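DNA repair protein RAD2 (Saccharomyces cerevisiae, PDB 4Q10) cuts DNA as a magnesium-dependent, single-strand-specific endonuclease of the XPG/RAD2 family, making an essential incision in nucleotide excision repair. Local coordinates at residues A[26-31]-A[187-192]; A[237-242]-A[306-311]. All coordinates share one frame; numbering follows the deposited sequence.

Interaction 1: A[26-31]-A[187-192]. With CA (calcium ion), chain E.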
loop_
_atom_site.group_PDB
_atom_site.type_symbol
_atom_site.label_atom_id
_atom_site.label_comp_id
_atom_site.label_asym_id
_atom_site.label_seq_id
_atom_site.Cartn_x
_atom_site.Cartn_y
_atom_site.Cartn_z
ATOM N N MET A 26 5.263 14.002 36.728
ATOM C CA MET A 26 5.337 13.836 35.280
ATOM C C MET A 26 5.352 15.180 34.562
ATOM O O MET A 26 4.581 16.077 34.894
ATOM C CB MET A 26 4.122 13.070 34.764
ATOM C CG MET A 26 3.540 12.076 35.718
ATOM S SD MET A 26 4.401 10.508 35.717
ATOM C CE MET A 26 3.838 9.791 34.176
ATOM N N ALA A 27 6.213 15.313 33.560
ATOM C CA ALA A 27 6.078 16.412 32.612
ATOM C C ALA A 27 4.945 16.070 31.640
ATOM O O ALA A 27 4.999 15.065 30.936
ATOM C CB ALA A 27 7.379 16.644 31.861
ATOM N N VAL A 28 3.910 16.898 31.616
ATOM C CA VAL A 28 2.788 16.676 30.720
ATOM C C VAL A 28 2.895 17.608 29.519
ATOM O O VAL A 28 2.885 18.830 29.663
ATOM C CB VAL A 28 1.430 16.827 31.464
ATOM C CG1 VAL A 28 0.281 17.142 30.501
ATOM C CG2 VAL A 28 1.131 15.575 32.262
ATOM N N ASP A 29 3.035 17.016 28.339
ATOM C CA ASP A 29 3.171 17.778 27.108
ATOM C C ASP A 29 1.774 18.127 26.620
ATOM O O ASP A 29 1.046 17.269 26.126
ATOM C CB ASP A 29 3.941 16.960 26.056
ATOM C CG ASP A 29 3.867 17.566 24.646
ATOM O OD1 ASP A 29 4.031 18.798 24.485
ATOM O OD2 ASP A 29 3.648 16.789 23.690
ATOM N N ALA A 30 1.393 19.388 26.790
ATOM C CA ALA A 30 0.075 19.847 26.377
ATOM C C ALA A 30 0.238 20.945 25.340
ATOM O O ALA A 30 -0.628 21.813 25.188
ATOM C CB ALA A 30 -0.719 20.349 27.571
ATOM N N SER A 31 1.357 20.889 24.626
ATOM C CA SER A 31 1.674 21.877 23.607
ATOM C C SER A 31 0.573 22.010 22.546
ATOM O O SER A 31 0.363 23.095 22.006
ATOM C CB SER A 31 3.035 21.567 22.961
ATOM O OG SER A 31 2.969 20.520 22.006
ATOM N N GLY A 187 8.966 11.044 34.889
ATOM C CA GLY A 187 8.245 10.504 33.756
ATOM C C GLY A 187 7.802 11.619 32.833
ATOM O O GLY A 187 7.688 12.776 33.251
ATOM N N ILE A 188 7.580 11.272 31.566
ATOM C CA ILE A 188 7.111 12.230 30.570
ATOM C C ILE A 188 5.888 11.706 29.824
ATOM O O ILE A 188 5.901 10.605 29.265
ATOM C CB ILE A 188 8.193 12.581 29.552
ATOM C CG1 ILE A 188 9.449 13.100 30.255
ATOM C CG2 ILE A 188 7.673 13.624 28.582
ATOM C CD1 ILE A 188 10.521 13.576 29.299
ATOM N N ILE A 189 4.831 12.505 29.824
ATOM C CA ILE A 189 3.575 12.124 29.191
ATOM C C ILE A 189 3.418 12.870 27.883
ATOM O O ILE A 189 3.263 14.097 27.858
ATOM C CB ILE A 189 2.365 12.416 30.111
ATOM C CG1 ILE A 189 2.511 11.647 31.430
ATOM C CG2 ILE A 189 1.059 12.062 29.420
ATOM C CD1 ILE A 189 1.380 11.870 32.413
ATOM N N THR A 190 3.470 12.125 26.791
ATOM C CA THR A 190 3.345 12.726 25.477
ATOM C C THR A 190 3.003 11.675 24.440
ATOM O O THR A 190 3.138 10.476 24.690
ATOM C CB THR A 190 4.639 13.443 25.068
ATOM O OG1 THR A 190 4.423 14.148 23.840
ATOM C CG2 THR A 190 5.777 12.442 24.907
ATOM N N ASP A 191 2.535 12.135 23.284
ATOM C CA ASP A 191 2.253 11.255 22.159
ATOM C C ASP A 191 3.139 11.645 20.982
ATOM O O ASP A 191 3.022 11.092 19.893
ATOM C CB ASP A 191 0.768 11.329 21.782
ATOM C CG ASP A 191 -0.090 10.336 22.562
ATOM O OD1 ASP A 191 0.395 9.811 23.591
ATOM O OD2 ASP A 191 -1.244 10.079 22.141
ATOM N N ASP A 192 4.031 12.603 21.225
ATOM C CA ASP A 192 4.930 13.128 20.206
ATOM C C ASP A 192 6.255 12.366 20.260
ATOM O O ASP A 192 6.896 12.307 21.313
ATOM C CB ASP A 192 5.169 14.619 20.450
ATOM C CG ASP A 192 5.790 15.317 19.262
ATOM O OD1 ASP A 192 5.038 15.793 18.389
ATOM O OD2 ASP A 192 7.030 15.401 19.206
HETATM CA CA CA E . 6.942 17.450 17.946
HETATM O O HOH W 1 2.212 15.414 22.115
HETATM O O HOH W 2 4.249 18.805 19.805
HETATM O O HOH W 3 7.071 19.909 17.553
#
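A27 and D29 run parallel to G187, I188 and I189 in the central sheet of the XPG nuclease core, where an N-domain strand meets an I-domain strand. Three backbone bonds satisfy this edge: A27 N reaches G187 O at 3.0 Å, I189 N gives A27 O a nearly straight bond of 2.8 Å (175°), and D29 N donates to I189 O at 3.0 Å. The other edge of 25-29 is taken by strand 70-75, with V28 paired to V72 and V74. On the face shared by V28 and I189, I189 CD1 sits beside V28 CG2 at 3.7 Å, while the bent M26 chain brings CE to I189 CG1. Past the strand ends the bonding passes to side chains. With chi1 near -173°, T190 swings OG1 away from its backbone N and donates to D29 OD2 on the anti side, 24° out of the carboxylate plane; OG1 accepts from D192 N at 3.1 Å, an ST turn. A water probably donates a second hydrogen bond to D29 OD2. T190 thus helps to fix the carboxylate of D29, a probable magnesium ligand as in related nucleases. D192 binds calcium through both carboxylate oxygens, OD2 at 2.4 Å and OD1 at 2.6 Å.

Interaction 2: A[237-242]-A[306-311]. With K (potassium ion), chain F.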
loop_
_atom_site.group_PDB
_atom_site.type_symbol
_atom_site.label_atom_id
_atom_site.label_comp_id
_atom_site.label_asym_id
_atom_site.label_seq_id
_atom_site.Cartn_x
_atom_site.Cartn_y
_atom_site.Cartn_z
ATOM N N ALA A 237 15.288 9.799 11.595
ATOM C CA ALA A 237 14.461 10.930 11.213
ATOM C C ALA A 237 14.862 11.484 9.851
ATOM O O ALA A 237 14.000 11.780 9.029
ATOM C CB ALA A 237 14.513 12.022 12.277
ATOM N N GLN A 238 16.161 11.611 9.600
ATOM C CA GLN A 238 16.612 12.170 8.319
ATOM C C GLN A 238 16.274 11.292 7.103
ATOM O O GLN A 238 16.320 11.747 5.954
ATOM C CB GLN A 238 18.097 12.514 8.363
ATOM C CG GLN A 238 18.376 13.847 9.034
ATOM C CD GLN A 238 19.831 14.009 9.411
ATOM O OE1 GLN A 238 20.588 14.696 8.726
ATOM N NE2 GLN A 238 20.233 13.377 10.511
ATOM N N LEU A 239 15.915 10.041 7.381
ATOM C CA LEU A 239 15.391 9.129 6.378
ATOM C C LEU A 239 13.867 9.227 6.326
ATOM O O LEU A 239 13.287 9.483 5.275
ATOM C CB LEU A 239 15.821 7.693 6.691
ATOM C CG LEU A 239 17.332 7.447 6.683
ATOM C CD1 LEU A 239 17.670 5.996 6.986
ATOM C CD2 LEU A 239 17.924 7.864 5.353
ATOM N N LEU A 240 13.229 9.048 7.479
ATOM C CA LEU A 240 11.774 8.984 7.573
ATOM C C LEU A 240 11.084 10.327 7.365
ATOM O O LEU A 240 9.936 10.369 6.925
ATOM C CB LEU A 240 11.360 8.444 8.939
ATOM C CG LEU A 240 11.929 7.105 9.393
ATOM C CD1 LEU A 240 11.641 6.873 10.888
ATOM C CD2 LEU A 240 11.356 5.985 8.552
ATOM N N GLY A 241 11.768 11.416 7.699
ATOM C CA GLY A 241 11.136 12.726 7.742
ATOM C C GLY A 241 10.647 13.108 9.139
ATOM O O GLY A 241 10.329 12.253 9.971
ATOM N N SER A 242 10.581 14.410 9.390
ATOM C CA SER A 242 10.200 14.931 10.694
ATOM C C SER A 242 10.050 16.443 10.598
ATOM O O SER A 242 10.330 17.033 9.550
ATOM C CB SER A 242 11.279 14.619 11.719
ATOM O OG SER A 242 12.355 15.529 11.585
ATOM N N ASP A 306 26.167 17.531 0.167
ATOM C CA ASP A 306 27.054 17.881 1.274
ATOM C C ASP A 306 26.330 17.872 2.607
ATOM O O ASP A 306 26.840 17.346 3.594
ATOM C CB ASP A 306 27.664 19.263 1.041
ATOM C CG ASP A 306 28.472 19.329 -0.229
ATOM O OD1 ASP A 306 29.713 19.256 -0.131
ATOM O OD2 ASP A 306 27.864 19.434 -1.320
ATOM N N ASP A 307 25.137 18.458 2.618
ATOM C CA ASP A 307 24.335 18.576 3.829
ATOM C C ASP A 307 23.529 17.312 4.131
ATOM O O ASP A 307 22.487 17.367 4.792
ATOM C CB ASP A 307 23.412 19.796 3.736
ATOM C CG ASP A 307 24.128 21.099 4.063
ATOM O OD1 ASP A 307 25.367 21.163 3.892
ATOM O OD2 ASP A 307 23.452 22.056 4.500
ATOM N N PHE A 308 24.006 16.175 3.634
ATOM C CA PHE A 308 23.455 14.888 4.036
ATOM C C PHE A 308 24.535 14.006 4.667
ATOM O O PHE A 308 25.462 13.591 3.991
ATOM C CB PHE A 308 22.789 14.161 2.867
ATOM C CG PHE A 308 22.046 12.932 3.289
ATOM C CD1 PHE A 308 22.699 11.721 3.427
ATOM C CD2 PHE A 308 20.701 12.996 3.588
ATOM C CE1 PHE A 308 22.026 10.599 3.834
ATOM C CE2 PHE A 308 20.025 11.870 3.999
ATOM C CZ PHE A 308 20.689 10.674 4.122
ATOM N N PRO A 309 24.422 13.735 5.974
ATOM C CA PRO A 309 23.355 14.227 6.853
ATOM C C PRO A 309 23.585 15.670 7.266
ATOM O O PRO A 309 24.700 16.180 7.171
ATOM C CB PRO A 309 23.468 13.316 8.068
ATOM C CG PRO A 309 24.914 13.006 8.129
ATOM C CD PRO A 309 25.397 12.917 6.711
ATOM N N SER A 310 22.516 16.325 7.696
ATOM C CA SER A 310 22.597 17.706 8.125
ATOM C C SER A 310 23.183 17.799 9.520
ATOM O O SER A 310 22.691 17.165 10.453
ATOM C CB SER A 310 21.216 18.341 8.113
ATOM O OG SER A 310 21.274 19.648 8.642
ATOM N N VAL A 311 24.242 18.586 9.658
ATOM C CA VAL A 311 24.766 18.892 10.975
ATOM C C VAL A 311 23.751 19.755 11.737
ATOM O O VAL A 311 23.644 19.672 12.966
ATOM C CB VAL A 311 26.129 19.584 10.895
ATOM C CG1 VAL A 311 26.039 20.851 10.054
ATOM C CG2 VAL A 311 26.638 19.893 12.293
HETATM K K K F . 10.762 9.131 3.977
HETATM O O HOH W 4 10.436 11.736 3.205
HETATM O O HOH W 5 8.446 8.463 5.265
#
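Q238 turns CG beside its backbone N (chi1 -81°) and then extends (chi2 164°), which carries its amide from helix 230-240 across to P309 and S310. That helix is the first of the helix-two-turn-helix motif of the XPG family, with helix 253-263 the second. Q238 OE1 accepts from S310 N at 2.7 Å, nearly in line with the amide C=O, and lies 3.3 Å from P309 CB. NE2 of the same amide donates to I234 O one turn back, so both ends of the group are used and its flip is fixed. With an alanine here, S310 N would probably lose its acceptor and a gap would open against P309 CB. The loop turns through a cis peptide between F308 and P309; S310 is the N-cap of helix 311-318, its OG taking V313 N. F308 meets the helix edge-on: L239 CD2 lies near the ring plane, 4.1 Å from CZ, and L266 packs on F308 as well. At its C-terminal end the helix turns carbonyls to a potassium ion, which M251 O, L248 O and a DNA phosphate also bind; L239 O lies 2.9 Å from the metal and L240 O 3.3 Å.

How the interactions relate
From the N terminus, the chain lays down 26-31 early in the N-domain, adds strand 70-75, passes residues 90-143, which are not modelled, and enters the I-domain, where 187-192 closes interaction 1 over 155 intervening residues. Interaction 2 opens only afterwards, at 237-242, and closes at 306-311 over 63 residues that contain helix but no strand. The two loops therefore follow in series, neither nested nor crossed. The first joins N- and I-domains within the sheet; the second ties helix 230-240 to the loop before helix 311-318. Their centres lie about 26 Å apart, and a metal lies by each, calcium at D192 and potassium at the end of helix 230-240, both near the bound DNA.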